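PDB 3L84: transketolase from Campylobacter jejuni, which belongs to the thiamine diphosphate-binding enzyme superfamily, working as a dimer whose chains combine two cofactor-binding-type alpha/beta domains with a smaller C-terminal domain. Local coordinates for residues F415-S418 with E419-K422; R472-D475 with G476-V480; A544-L547 with E548-F552; G583-A586 with A587-E591; G619-V622 with S623-V626. All blocks are in the same frame, centred on the assembly; numbering follows the deposited sequence. Where two conformers were deposited one is given.

Contact 1 of 5, residues F415-S418 with E419-K422; sequences FIFS and EYLK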
loop_
_atom_site.group_PDB
_atom_site.type_symbol
_atom_site.label_atom_id
_atom_site.label_comp_id
_atom_site.label_asym_id
_atom_site.label_seq_id
_atom_site.Cartn_x
_atom_site.Cartn_y
_atom_site.Cartn_z
ATOM N N PHE A 415 -3.448 -12.551 -1.615
ATOM C CA PHE A 415 -2.041 -12.158 -1.629
ATOM C C PHE A 415 -1.811 -10.924 -2.499
ATOM O O PHE A 415 -0.967 -10.091 -2.171
ATOM C CB PHE A 415 -1.197 -13.355 -2.110
ATOM C CG PHE A 415 0.303 -13.244 -1.895
ATOM C CD1 PHE A 415 0.849 -12.553 -0.819
ATOM C CD2 PHE A 415 1.162 -13.921 -2.750
ATOM C CE1 PHE A 415 2.229 -12.542 -0.613
ATOM C CE2 PHE A 415 2.526 -13.917 -2.531
ATOM C CZ PHE A 415 3.035 -13.223 -1.492
ATOM N N ILE A 416 -2.545 -10.744 -3.600
ATOM C CA ILE A 416 -2.308 -9.555 -4.393
ATOM C C ILE A 416 -2.619 -8.280 -3.595
ATOM O O ILE A 416 -1.954 -7.242 -3.764
ATOM C CB ILE A 416 -3.133 -9.599 -5.694
ATOM C CG1 ILE A 416 -2.783 -8.430 -6.607
ATOM C CG2 ILE A 416 -4.623 -9.639 -5.439
ATOM C CD1 ILE A 416 -1.278 -8.328 -6.950
ATOM N N PHE A 417 -3.568 -8.316 -2.675
ATOM C CA PHE A 417 -3.964 -7.172 -1.869
ATOM C C PHE A 417 -3.166 -7.027 -0.600
ATOM O O PHE A 417 -3.384 -6.076 0.173
ATOM C CB PHE A 417 -5.497 -7.134 -1.644
ATOM C CG PHE A 417 -6.255 -7.179 -2.886
ATOM C CD1 PHE A 417 -5.790 -6.494 -4.026
ATOM C CD2 PHE A 417 -7.390 -7.952 -2.985
ATOM C CE1 PHE A 417 -6.473 -6.554 -5.253
ATOM C CE2 PHE A 417 -8.072 -8.015 -4.234
ATOM C CZ PHE A 417 -7.591 -7.346 -5.326
ATOM N N SER A 418 -2.169 -7.890 -0.399
ATOM C CA SER A 418 -1.137 -7.618 0.599
ATOM C C SER A 418 -0.520 -6.241 0.348
ATOM O O SER A 418 -0.081 -5.567 1.278
ATOM C CB SER A 418 -0.034 -8.676 0.602
ATOM O OG SER A 418 0.711 -8.674 -0.593
ATOM N N GLU A 419 -0.497 -5.824 -0.911
ATOM C CA GLU A 419 0.126 -4.528 -1.239
ATOM C C GLU A 419 -0.642 -3.373 -0.636
ATOM O O GLU A 419 -0.047 -2.317 -0.376
ATOM C CB GLU A 419 0.291 -4.351 -2.735
ATOM C CG GLU A 419 1.161 -5.435 -3.329
ATOM C CD GLU A 419 1.744 -5.144 -4.684
ATOM O OE1 GLU A 419 1.101 -4.422 -5.485
ATOM O OE2 GLU A 419 2.849 -5.638 -4.954
ATOM N N TYR A 420 -1.943 -3.516 -0.421
ATOM C CA TYR A 420 -2.726 -2.453 0.228
ATOM C C TYR A 420 -2.371 -2.318 1.683
ATOM O O TYR A 420 -2.569 -1.209 2.225
ATOM C CB TYR A 420 -4.233 -2.720 0.099
ATOM C CG TYR A 420 -4.897 -2.340 -1.209
ATOM C CD1 TYR A 420 -4.609 -2.968 -2.393
ATOM C CD2 TYR A 420 -5.912 -1.376 -1.224
ATOM C CE1 TYR A 420 -5.265 -2.639 -3.569
ATOM C CE2 TYR A 420 -6.581 -1.030 -2.401
ATOM C CZ TYR A 420 -6.268 -1.674 -3.572
ATOM O OH TYR A 420 -6.943 -1.332 -4.754
ATOM N N LEU A 421 -1.879 -3.368 2.337
ATOM C CA LEU A 421 -1.580 -3.352 3.780
ATOM C C LEU A 421 -0.094 -3.374 4.126
ATOM O O LEU A 421 0.281 -3.357 5.319
ATOM C CB LEU A 421 -2.366 -4.436 4.552
ATOM C CG LEU A 421 -2.156 -5.888 4.110
ATOM C CD1 LEU A 421 -0.750 -6.435 4.406
ATOM C CD2 LEU A 421 -3.216 -6.775 4.790
ATOM N N LYS A 422 0.784 -3.425 3.116
ATOM C CA LYS A 422 2.225 -3.577 3.331
ATOM C C LYS A 422 2.807 -2.548 4.316
ATOM O O LYS A 422 3.628 -2.932 5.137
ATOM C CB LYS A 422 2.941 -3.570 1.982
ATOM C CG LYS A 422 4.481 -3.553 2.015
ATOM C CD LYS A 422 5.111 -4.772 2.619
ATOM C CE LYS A 422 6.638 -4.653 2.645
ATOM N NZ LYS A 422 7.060 -3.643 3.674
HETATM O O HOH W 1 -1.683 -4.707 -5.512
#

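Contact 2 of 5, residues R472-D475 with G476-V480; sequences RPAD and GVENV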
loop_
_atom_site.group_PDB
_atom_site.type_symbol
_atom_site.label_atom_id
_atom_site.label_comp_id
_atom_site.label_asym_id
_atom_site.label_seq_id
_atom_site.Cartn_x
_atom_site.Cartn_y
_atom_site.Cartn_z
ATOM N N ARG A 472 5.216 -20.644 2.533
ATOM C CA ARG A 472 4.436 -21.006 1.339
ATOM C C ARG A 472 4.332 -22.541 1.318
ATOM O O ARG A 472 5.074 -23.224 0.606
ATOM C CB ARG A 472 5.038 -20.425 0.088
ATOM C CG ARG A 472 4.249 -20.632 -1.146
ATOM C CD ARG A 472 4.735 -19.782 -2.341
ATOM N NE ARG A 472 3.882 -19.964 -3.529
ATOM C CZ ARG A 472 4.182 -20.637 -4.625
ATOM N NH1 ARG A 472 5.367 -21.164 -4.835
ATOM N NH2 ARG A 472 3.259 -20.708 -5.563
ATOM N N PRO A 473 3.410 -23.104 2.109
ATOM C CA PRO A 473 3.388 -24.553 2.300
ATOM C C PRO A 473 2.914 -25.279 1.055
ATOM O O PRO A 473 2.037 -24.797 0.332
ATOM C CB PRO A 473 2.403 -24.745 3.454
ATOM C CG PRO A 473 1.543 -23.549 3.405
ATOM C CD PRO A 473 2.454 -22.413 3.006
ATOM N N ALA A 474 3.501 -26.442 0.792
ATOM C CA ALA A 474 3.117 -27.255 -0.338
ATOM C C ALA A 474 1.968 -28.192 -0.023
ATOM O O ALA A 474 1.316 -28.694 -0.961
ATOM C CB ALA A 474 4.297 -28.052 -0.827
ATOM N N ASP A 475 1.650 -28.396 1.237
ATOM C CA ASP A 475 0.543 -29.304 1.613
ATOM C C ASP A 475 0.113 -28.968 3.017
ATOM O O ASP A 475 0.672 -28.071 3.646
ATOM C CB ASP A 475 0.904 -30.806 1.418
ATOM C CG ASP A 475 1.892 -31.363 2.413
ATOM O OD1 ASP A 475 2.332 -30.664 3.347
ATOM O OD2 ASP A 475 2.187 -32.590 2.288
ATOM N N GLY A 476 -0.872 -29.685 3.533
ATOM C CA GLY A 476 -1.374 -29.429 4.852
ATOM C C GLY A 476 -0.407 -29.689 5.965
ATOM O O GLY A 476 -0.442 -28.998 6.981
ATOM N N VAL A 477 0.413 -30.708 5.808
ATOM C CA VAL A 477 1.387 -31.042 6.822
ATOM C C VAL A 477 2.398 -29.881 6.959
ATOM O O VAL A 477 2.712 -29.421 8.070
ATOM C CB VAL A 477 2.082 -32.358 6.513
ATOM C CG1 VAL A 477 3.264 -32.620 7.423
ATOM C CG2 VAL A 477 1.054 -33.521 6.589
ATOM N N GLU A 478 2.911 -29.392 5.834
ATOM C CA GLU A 478 3.786 -28.234 5.892
ATOM C C GLU A 478 3.066 -27.033 6.527
ATOM O O GLU A 478 3.675 -26.241 7.231
ATOM C CB GLU A 478 4.342 -27.851 4.511
ATOM C CG GLU A 478 5.330 -28.816 3.878
ATOM C CD GLU A 478 6.129 -28.223 2.753
ATOM O OE1 GLU A 478 5.797 -27.123 2.238
ATOM O OE2 GLU A 478 7.115 -28.885 2.341
ATOM N N ASN A 479 1.784 -26.874 6.231
ATOM C CA ASN A 479 1.015 -25.762 6.771
ATOM C C ASN A 479 0.942 -25.796 8.304
ATOM O O ASN A 479 1.057 -24.772 8.976
ATOM C CB ASN A 479 -0.376 -25.758 6.108
ATOM C CG ASN A 479 -1.204 -24.508 6.303
ATOM O OD1 ASN A 479 -0.826 -23.489 7.000
ATOM N ND2 ASN A 479 -2.313 -24.512 5.658
ATOM N N VAL A 480 0.763 -27.005 8.864
ATOM C CA VAL A 480 0.756 -27.214 10.307
ATOM C C VAL A 480 2.145 -26.908 10.881
ATOM O O VAL A 480 2.252 -26.188 11.899
ATOM C CB VAL A 480 0.346 -28.665 10.671
ATOM C CG1 VAL A 480 0.746 -28.984 12.106
ATOM C CG2 VAL A 480 -1.111 -28.830 10.398
HETATM O O HOH W 2 7.123 -25.709 0.074
#

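Contact 3 of 5, residues A544-L547 with E548-F552; sequences ANEL and EKQGF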
loop_
_atom_site.group_PDB
_atom_site.type_symbol
_atom_site.label_atom_id
_atom_site.label_comp_id
_atom_site.label_asym_id
_atom_site.label_seq_id
_atom_site.Cartn_x
_atom_site.Cartn_y
_atom_site.Cartn_z
ATOM N N ALA A 544 11.558 -34.589 -11.578
ATOM C CA ALA A 544 12.697 -35.360 -11.107
ATOM C C ALA A 544 12.516 -36.851 -11.458
ATOM O O ALA A 544 13.449 -37.511 -11.880
ATOM C CB ALA A 544 12.876 -35.187 -9.612
ATOM N N ASN A 545 11.292 -37.358 -11.350
ATOM C CA ASN A 545 10.998 -38.761 -11.733
ATOM C C ASN A 545 11.267 -38.961 -13.224
ATOM O O ASN A 545 11.845 -39.962 -13.637
ATOM C CB ASN A 545 9.526 -39.107 -11.436
ATOM C CG ASN A 545 9.257 -39.331 -9.978
ATOM O OD1 ASN A 545 10.179 -39.608 -9.200
ATOM N ND2 ASN A 545 7.978 -39.198 -9.574
ATOM N N GLU A 546 10.858 -38.009 -14.057
ATOM C CA GLU A 546 11.142 -38.097 -15.474
ATOM C C GLU A 546 12.650 -38.020 -15.767
ATOM O O GLU A 546 13.169 -38.791 -16.580
ATOM C CB GLU A 546 10.364 -37.018 -16.249
ATOM C CG GLU A 546 10.576 -37.039 -17.775
ATOM C CD GLU A 546 10.097 -38.322 -18.437
ATOM O OE1 GLU A 546 9.216 -38.991 -17.850
ATOM O OE2 GLU A 546 10.600 -38.650 -19.546
ATOM N N LEU A 547 13.355 -37.101 -15.112
ATOM C CA LEU A 547 14.799 -36.962 -15.281
ATOM C C LEU A 547 15.509 -38.259 -14.864
ATOM O O LEU A 547 16.398 -38.713 -15.561
ATOM C CB LEU A 547 15.341 -35.746 -14.505
ATOM C CG LEU A 547 15.073 -34.347 -15.087
ATOM C CD1 LEU A 547 15.190 -33.290 -14.023
ATOM C CD2 LEU A 547 16.014 -34.036 -16.237
ATOM N N GLU A 548 15.073 -38.875 -13.773
ATOM C CA GLU A 548 15.640 -40.155 -13.320
ATOM C C GLU A 548 15.379 -41.265 -14.359
ATOM O O GLU A 548 16.269 -42.074 -14.638
ATOM C CB GLU A 548 15.071 -40.527 -11.950
ATOM C CG GLU A 548 15.527 -39.626 -10.820
ATOM C CD GLU A 548 16.762 -40.090 -10.057
ATOM O OE1 GLU A 548 17.413 -41.104 -10.460
ATOM O OE2 GLU A 548 17.082 -39.437 -9.043
ATOM N N LYS A 549 14.187 -41.286 -14.951
ATOM C CA LYS A 549 13.857 -42.270 -15.999
ATOM C C LYS A 549 14.776 -42.052 -17.206
ATOM O O LYS A 549 15.155 -43.038 -17.886
ATOM C CB LYS A 549 12.372 -42.145 -16.368
ATOM C CG LYS A 549 11.873 -42.969 -17.510
ATOM C CD LYS A 549 10.358 -42.769 -17.667
ATOM C CE LYS A 549 9.795 -43.716 -18.744
ATOM N NZ LYS A 549 8.309 -43.613 -18.844
ATOM N N GLN A 550 15.156 -40.800 -17.472
ATOM C CA GLN A 550 16.102 -40.456 -18.538
ATOM C C GLN A 550 17.592 -40.593 -18.149
ATOM O O GLN A 550 18.457 -40.311 -18.967
ATOM C CB GLN A 550 15.813 -39.057 -19.120
ATOM C CG GLN A 550 14.414 -38.947 -19.749
ATOM C CD GLN A 550 14.067 -37.564 -20.344
ATOM O OE1 GLN A 550 14.915 -36.887 -20.910
ATOM N NE2 GLN A 550 12.790 -37.188 -20.256
ATOM N N GLY A 551 17.891 -41.048 -16.933
ATOM C CA GLY A 551 19.272 -41.285 -16.482
ATOM C C GLY A 551 20.001 -40.160 -15.772
ATOM O O GLY A 551 21.227 -40.137 -15.724
ATOM N N PHE A 552 19.248 -39.223 -15.199
ATOM C CA PHE A 552 19.835 -38.144 -14.395
ATOM C C PHE A 552 19.407 -38.211 -12.936
ATOM O O PHE A 552 18.227 -38.028 -12.640
ATOM C CB PHE A 552 19.445 -36.783 -14.956
ATOM C CG PHE A 552 19.803 -36.600 -16.419
ATOM C CD1 PHE A 552 21.030 -36.070 -16.783
ATOM C CD2 PHE A 552 18.895 -36.934 -17.412
ATOM C CE1 PHE A 552 21.364 -35.907 -18.133
ATOM C CE2 PHE A 552 19.227 -36.780 -18.775
ATOM C CZ PHE A 552 20.455 -36.262 -19.112
#

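Contact 4 of 5, residues G583-A586 with A587-E591; sequences GVEA and AHSNE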
loop_
_atom_site.group_PDB
_atom_site.type_symbol
_atom_site.label_atom_id
_atom_site.label_comp_id
_atom_site.label_asym_id
_atom_site.label_seq_id
_atom_site.Cartn_x
_atom_site.Cartn_y
_atom_site.Cartn_z
ATOM N N GLY A 583 15.721 -23.473 -9.293
ATOM C CA GLY A 583 14.593 -23.004 -8.489
ATOM C C GLY A 583 13.350 -22.855 -9.336
ATOM O O GLY A 583 13.449 -22.379 -10.484
ATOM N N VAL A 584 12.200 -23.304 -8.853
ATOM C CA VAL A 584 10.971 -23.303 -9.600
ATOM C C VAL A 584 9.838 -22.725 -8.737
ATOM O O VAL A 584 9.477 -23.277 -7.698
ATOM C CB VAL A 584 10.606 -24.742 -10.017
ATOM C CG1 VAL A 584 9.343 -24.726 -10.860
ATOM C CG2 VAL A 584 11.789 -25.448 -10.751
ATOM N N GLU A 585 9.283 -21.588 -9.162
ATOM C CA GLU A 585 8.214 -20.924 -8.434
ATOM C C GLU A 585 7.356 -20.143 -9.419
ATOM O O GLU A 585 7.875 -19.513 -10.308
ATOM C CB GLU A 585 8.762 -19.948 -7.377
ATOM C CG GLU A 585 9.280 -20.587 -6.115
ATOM C CD GLU A 585 9.581 -19.593 -4.995
ATOM O OE1 GLU A 585 9.940 -18.396 -5.241
ATOM O OE2 GLU A 585 9.525 -20.039 -3.848
ATOM N N ALA A 586 6.057 -20.115 -9.166
ATOM C CA ALA A 586 5.114 -19.308 -9.944
ATOM C C ALA A 586 5.125 -17.878 -9.405
ATOM O O ALA A 586 4.179 -17.394 -8.771
ATOM C CB ALA A 586 3.694 -19.906 -9.914
ATOM N N ALA A 587 6.245 -17.220 -9.629
ATOM C CA ALA A 587 6.529 -15.876 -9.081
ATOM C C ALA A 587 7.726 -15.343 -9.814
ATOM O O ALA A 587 8.474 -16.106 -10.430
ATOM C CB ALA A 587 6.815 -15.962 -7.573
ATOM N N HIS A 588 7.953 -14.043 -9.714
ATOM C CA HIS A 588 9.199 -13.433 -10.234
ATOM C C HIS A 588 10.040 -13.262 -9.023
ATOM O O HIS A 588 9.927 -12.234 -8.326
ATOM C CB HIS A 588 8.915 -12.078 -10.843
ATOM C CG HIS A 588 10.087 -11.485 -11.523
ATOM N ND1 HIS A 588 10.211 -10.133 -11.668
ATOM C CD2 HIS A 588 11.136 -12.044 -12.182
ATOM C CE1 HIS A 588 11.319 -9.874 -12.340
ATOM N NE2 HIS A 588 11.912 -11.006 -12.648
ATOM N N SER A 589 10.814 -14.297 -8.741
ATOM C CA SER A 589 11.561 -14.439 -7.478
ATOM C C SER A 589 13.090 -14.639 -7.743
ATOM O O SER A 589 13.716 -15.692 -7.571
ATOM C CB SER A 589 10.903 -15.447 -6.520
ATOM O OG SER A 589 10.461 -16.610 -7.207
ATOM N N ASN A 590 13.721 -13.535 -8.134
ATOM C CA ASN A 590 15.128 -13.505 -8.375
ATOM C C ASN A 590 15.946 -13.742 -7.117
ATOM O O ASN A 590 17.101 -14.115 -7.203
ATOM C CB ASN A 590 15.579 -12.179 -9.011
ATOM C CG ASN A 590 15.306 -12.088 -10.511
ATOM O OD1 ASN A 590 15.086 -10.983 -11.044
ATOM N ND2 ASN A 590 15.385 -13.190 -11.199
ATOM N N GLU A 591 15.367 -13.557 -5.933
ATOM C CA GLU A 591 16.065 -13.918 -4.712
ATOM C C GLU A 591 16.470 -15.382 -4.670
ATOM O O GLU A 591 17.386 -15.750 -3.930
ATOM C CB GLU A 591 15.240 -13.532 -3.473
ATOM C CG GLU A 591 13.922 -14.292 -3.279
ATOM C CD GLU A 591 12.717 -13.723 -3.998
ATOM O OE1 GLU A 591 12.840 -12.810 -4.835
ATOM O OE2 GLU A 591 11.607 -14.230 -3.732
#

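Contact 5 of 5, residues G619-V622 with S623-V626; sequences GFSV and SKLV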
loop_
_atom_site.group_PDB
_atom_site.type_symbol
_atom_site.label_atom_id
_atom_site.label_comp_id
_atom_site.label_asym_id
_atom_site.label_seq_id
_atom_site.Cartn_x
_atom_site.Cartn_y
_atom_site.Cartn_z
ATOM N N GLY A 619 4.568 -22.100 -18.630
ATOM C CA GLY A 619 5.632 -23.084 -18.669
ATOM C C GLY A 619 5.655 -24.107 -17.580
ATOM O O GLY A 619 6.611 -24.871 -17.487
ATOM N N PHE A 620 4.627 -24.165 -16.763
ATOM C CA PHE A 620 4.605 -25.071 -15.594
ATOM C C PHE A 620 4.029 -26.407 -15.958
ATOM O O PHE A 620 2.884 -26.722 -15.668
ATOM C CB PHE A 620 3.936 -24.393 -14.389
ATOM C CG PHE A 620 4.704 -23.193 -13.920
ATOM C CD1 PHE A 620 5.788 -23.352 -13.065
ATOM C CD2 PHE A 620 4.418 -21.929 -14.384
ATOM C CE1 PHE A 620 6.551 -22.266 -12.688
ATOM C CE2 PHE A 620 5.189 -20.850 -14.017
ATOM C CZ PHE A 620 6.273 -21.014 -13.169
ATOM N N SER A 621 4.842 -27.162 -16.695
ATOM C CA SER A 621 4.544 -28.556 -17.063
ATOM C C SER A 621 5.822 -29.353 -16.943
ATOM O O SER A 621 6.919 -28.805 -17.054
ATOM C CB SER A 621 4.007 -28.685 -18.492
ATOM O OG SER A 621 5.063 -28.502 -19.426
ATOM N N VAL A 622 5.676 -30.655 -16.766
ATOM C CA VAL A 622 6.840 -31.520 -16.670
ATOM C C VAL A 622 7.682 -31.417 -17.951
ATOM O O VAL A 622 8.917 -31.298 -17.910
ATOM C CB VAL A 622 6.426 -32.984 -16.381
ATOM C CG1 VAL A 622 7.633 -33.961 -16.542
ATOM C CG2 VAL A 622 5.838 -33.053 -14.991
ATOM N N SER A 623 7.056 -31.515 -19.114
ATOM C CA SER A 623 7.824 -31.532 -20.356
ATOM C C SER A 623 8.640 -30.243 -20.510
ATOM O O SER A 623 9.807 -30.294 -20.898
ATOM C CB SER A 623 6.909 -31.722 -21.562
ATOM O OG SER A 623 6.343 -33.024 -21.566
ATOM N N LYS A 624 8.031 -29.101 -20.206
ATOM C CA LYS A 624 8.737 -27.832 -20.393
ATOM C C LYS A 624 9.856 -27.659 -19.375
ATOM O O LYS A 624 10.933 -27.153 -19.687
ATOM C CB LYS A 624 7.782 -26.654 -20.364
ATOM C CG LYS A 624 6.854 -26.621 -21.579
ATOM C CD LYS A 624 5.889 -25.486 -21.517
ATOM C CE LYS A 624 5.040 -25.300 -22.767
ATOM N NZ LYS A 624 4.088 -24.150 -22.637
ATOM N N LEU A 625 9.595 -28.050 -18.120
ATOM C CA LEU A 625 10.615 -27.903 -17.109
ATOM C C LEU A 625 11.790 -28.837 -17.367
ATOM O O LEU A 625 12.937 -28.438 -17.273
ATOM C CB LEU A 625 10.032 -28.097 -15.701
ATOM C CG LEU A 625 11.042 -28.040 -14.574
ATOM C CD1 LEU A 625 11.807 -26.721 -14.540
ATOM C CD2 LEU A 625 10.330 -28.261 -13.222
ATOM N N VAL A 626 11.506 -30.068 -17.737
ATOM C CA VAL A 626 12.586 -30.991 -18.087
ATOM C C VAL A 626 13.407 -30.494 -19.271
ATOM O O VAL A 626 14.621 -30.577 -19.256
ATOM C CB VAL A 626 12.032 -32.387 -18.361
ATOM C CG1 VAL A 626 13.082 -33.310 -19.052
ATOM C CG2 VAL A 626 11.521 -33.029 -17.068
#

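Contact 1 of 5, residues F415-S418 with E419-K422
The rings of Phe417 and Tyr420 run side by side, both pointing the same way where the loop after strand 408-414 of the parallel sheet in the pyrimidine-binding domain leads into helix 418-431. Their planes stand at 83°, and the nearest approach, Phe417 CD1 to Tyr420 CE1 at 3.9 Å, is oblique, matching neither a stack nor an edge-to-face pair. One face of the Phe417 ring is covered by the methyl of its chain neighbour, Ile416 CG2 lying 3.5 Å above the plane over its centre; His453 meets the same phenylalanine edge-to-face. A tyrosine suits position 420 because its ring packs beside Phe417 while its hydroxyl reaches the second subunit, where Leu116 O and Gln118 NE2 of that subunit are hydrogen-bonded to it. The chain that carries the rings turns tightly: Tyr420 N donates to Phe417 O at 3.0 Å, and Leu421 N donates to Ser418 O, each bond spanning three residues. Glu419 takes another direction. Water 1 links its OE1 (2.8 Å) to the carbonyl oxygen Ile416 O, while OE2 holds Gln458 NE2 and forms a salt bridge with Lys422 of the second subunit. Leu421 sends CD1 back to 3.3 Å from Ser418 O, laying apolar carbon along the turn. Ser418 OG, placed between its own backbone N and carbonyl carbon (chi1 66°), donates to Phe415 O at 2.7 Å, in the carbonyl plane, on the same oxygen that accepts from Ser418 N.

Contact 2 of 5, residues R472-D475 with G476-V480
Glu478 folds back over the residues that lead into its own helix, and each atom of its side chain finds something there. CB and CG both lie beside the carboxylate of Asp475, CG being 3.6 Å from Asp475 OD1. CD then passes the methyl of Ala474, 4.0 Å from Ala474 CB. At the tip OE1 accepts from Ala474 N at 2.8 Å with an N-H...O angle of 167°, although the donor comes from above the carboxylate plane. Water 2 donates to the same OE1 and also to Arg472 O, and OE2 takes hydrogen bonds from the hydroxyl groups of Tyr518 and Ser558. Glutamate has just the reach for this, its chain staying extended beyond CG. Asp475 answers in the other direction: a chi1 of 72° swings its carboxylate toward the start of the helix, and OD1 receives Glu478 N at 2.9 Å in an almost straight bond, nearly on the C-O axis. Its second oxygen, OD2, is bonded to Leu505 N. The two carboxylates come no closer than 5.1 Å between Asp475 OD1 and Glu478 OE1, and their several donors probably offset the like charges. Pro473 adds a rigid apolar surface, its CB 3.6 Å from Asn479 N and its ring crossing the side chain of Asn479, whose amide is bonded to Ser343 and Asn344. Asn479 N completes the first helical turn by donating to Asp475 O at 3.1 Å. This is an aspartate N-cap: a short loop after strand 469-471 is turned into helix 476-488 of the parallel alpha/beta pyrimidine-binding domain.

Contact 3 of 5, residues A544-L547 with E548-F552
Gln550 NE2 donates to Glu546 OE2 at 2.7 Å, bridging one turn at the end of helix 537-549. The carboxylate oxygen uses its anti lone pair and lies close to the amide plane of Gln550, although the two flat groups are turned 70° from each other. Glu546 is bent at chi2 (63°), which swings its carboxylate forward, toward the C-terminal end of the helix, to meet the extended glutamine. The helix itself closes in a Schellman motif. Phe552 N reaches back to Leu547 O at 2.9 Å, and Gly551 N to Glu548 O at 3.0 Å; Gly551 takes the positive phi (92°) at which a CB would strike the preceding carbonyl oxygen. Leu547 O also lies in the plane of the Phe552 ring, at its edge, 3.6 Å from Phe552 CD2, while Leu547 CD2 and that same ring carbon are 4.3 Å apart. Leucine suits this inward place, since it also packs on Val626 and Ile629 of helix 622-629. Glu546 OE1 lies 4.8 Å from Lys549 NZ, too far for a salt bridge but near enough that the lysine probably helps to keep the carboxylate ionised and so a strong acceptor for the neutral amide.

Contact 4 of 5, residues G583-A586 with A587-E591
Glu585 sets its CG anti to the carbonyl carbon (chi1 -77°) and runs extended from there, while a chi1 of 43° at Ser589 turns OG toward the acid; together these torsions bring carboxylate and hydroxyl to face each other across a bend in the chain. Ser589 OG donates to Glu585 OE1 at 2.7 Å, meeting the anti lone pair on the side away from OE2. The serine CB follows its hydroxyl in, 3.4 Å from Glu585 OE1: this is a short side chain, which lets the hydroxyl meet the acid close to the backbone. The bend between them is an inverse gamma turn centred on Ala586, whose signature is the weak bond from Ala587 N to Glu585 O, 2.9 Å long with an angle of only 137°. Ala587 CB lies 4.4 Å from Glu585 CB, and its single methyl takes little room beside the acid. The other carboxylate oxygen, Glu585 OE2, is held by Ser533 OG and by a salt bridge to Arg463. Arg463 also pairs with Glu591, which probably offsets the nearness of the two acids, Glu585 OE1 and Glu591 OE2 being 4.7 Å apart. Farther along, His588 ND1 bonds to Ala464 O of the second subunit. The bend leaves the end of strand 580-584, which lies between strands 528-532 and 598-600 in the sheet of the C-terminal domain, and Leu459 of helix 458-464 packs on both Glu585 and Ala587.

Contact 5 of 5, residues G619-V622 with S623-V626
Val622 and Val626 stand side by side one turn apart, pointing the same way, with Val622 CG1 4.0 Å from Val626 CG2. That second methyl also leans on the backbone, 3.2 Å from Val622 O, the oxygen that receives Val626 N at 2.9 Å. Branched valines suit this strip because they cover the backbone compactly and present methyls to helix 537-549 and to Gln550 beyond its end. Lys624 is turned quite differently: its extended chain runs back over the residues before the helix, CG 3.4 Å from Ser621 OG and CD 3.7 Å from Gly619 CA. Its ammonium group NZ can thus reach Glu616 O, at the end of the preceding helix. Ser621 is the N-cap of helix 622-629. A chi1 of 74° turns its hydroxyl over the first turn, where OG accepts from Lys624 N at 3.1 Å with an angle of 161°. Serine suits the place, its short side chain keeping the hydroxyl close to the backbone amides of that turn. Just upstream, Gly619 is the C-prime residue of a Schellman motif that ends helix 611-617, its positive phi being easy only for a residue without a side chain, so one helix closes and the next opens within a few residues. Leu625 N donates to Ser621 O at 3.0 Å, and the leucine side chain heads away toward Ser543 and Tyr600.

In the fold
Contacts 1 and 2 belong to the pyrimidine-binding domain, their centres about 22 Å apart with no touch between them. Contact 2 reaches the C-terminal domain: Arg472 NH1 packs on Glu585 CG of contact 4 at 4.2 Å, and Arg472 and Glu585 share Ser533 as a partner. Contact 4 in turn meets contact 5, where Phe620 CZ lies 3.6 Å from Glu585 O and Val584 touches Leu625. Contact 5 then packs on contact 3, its Val622 and Val626 lying against Glu546, Leu547 and Gln550, with centres about 13 Å apart. Contacts 1 and 4 both touch the second subunit, about 19 Å apart between centres, whereas contact 3 lies farthest from the centre of the chain.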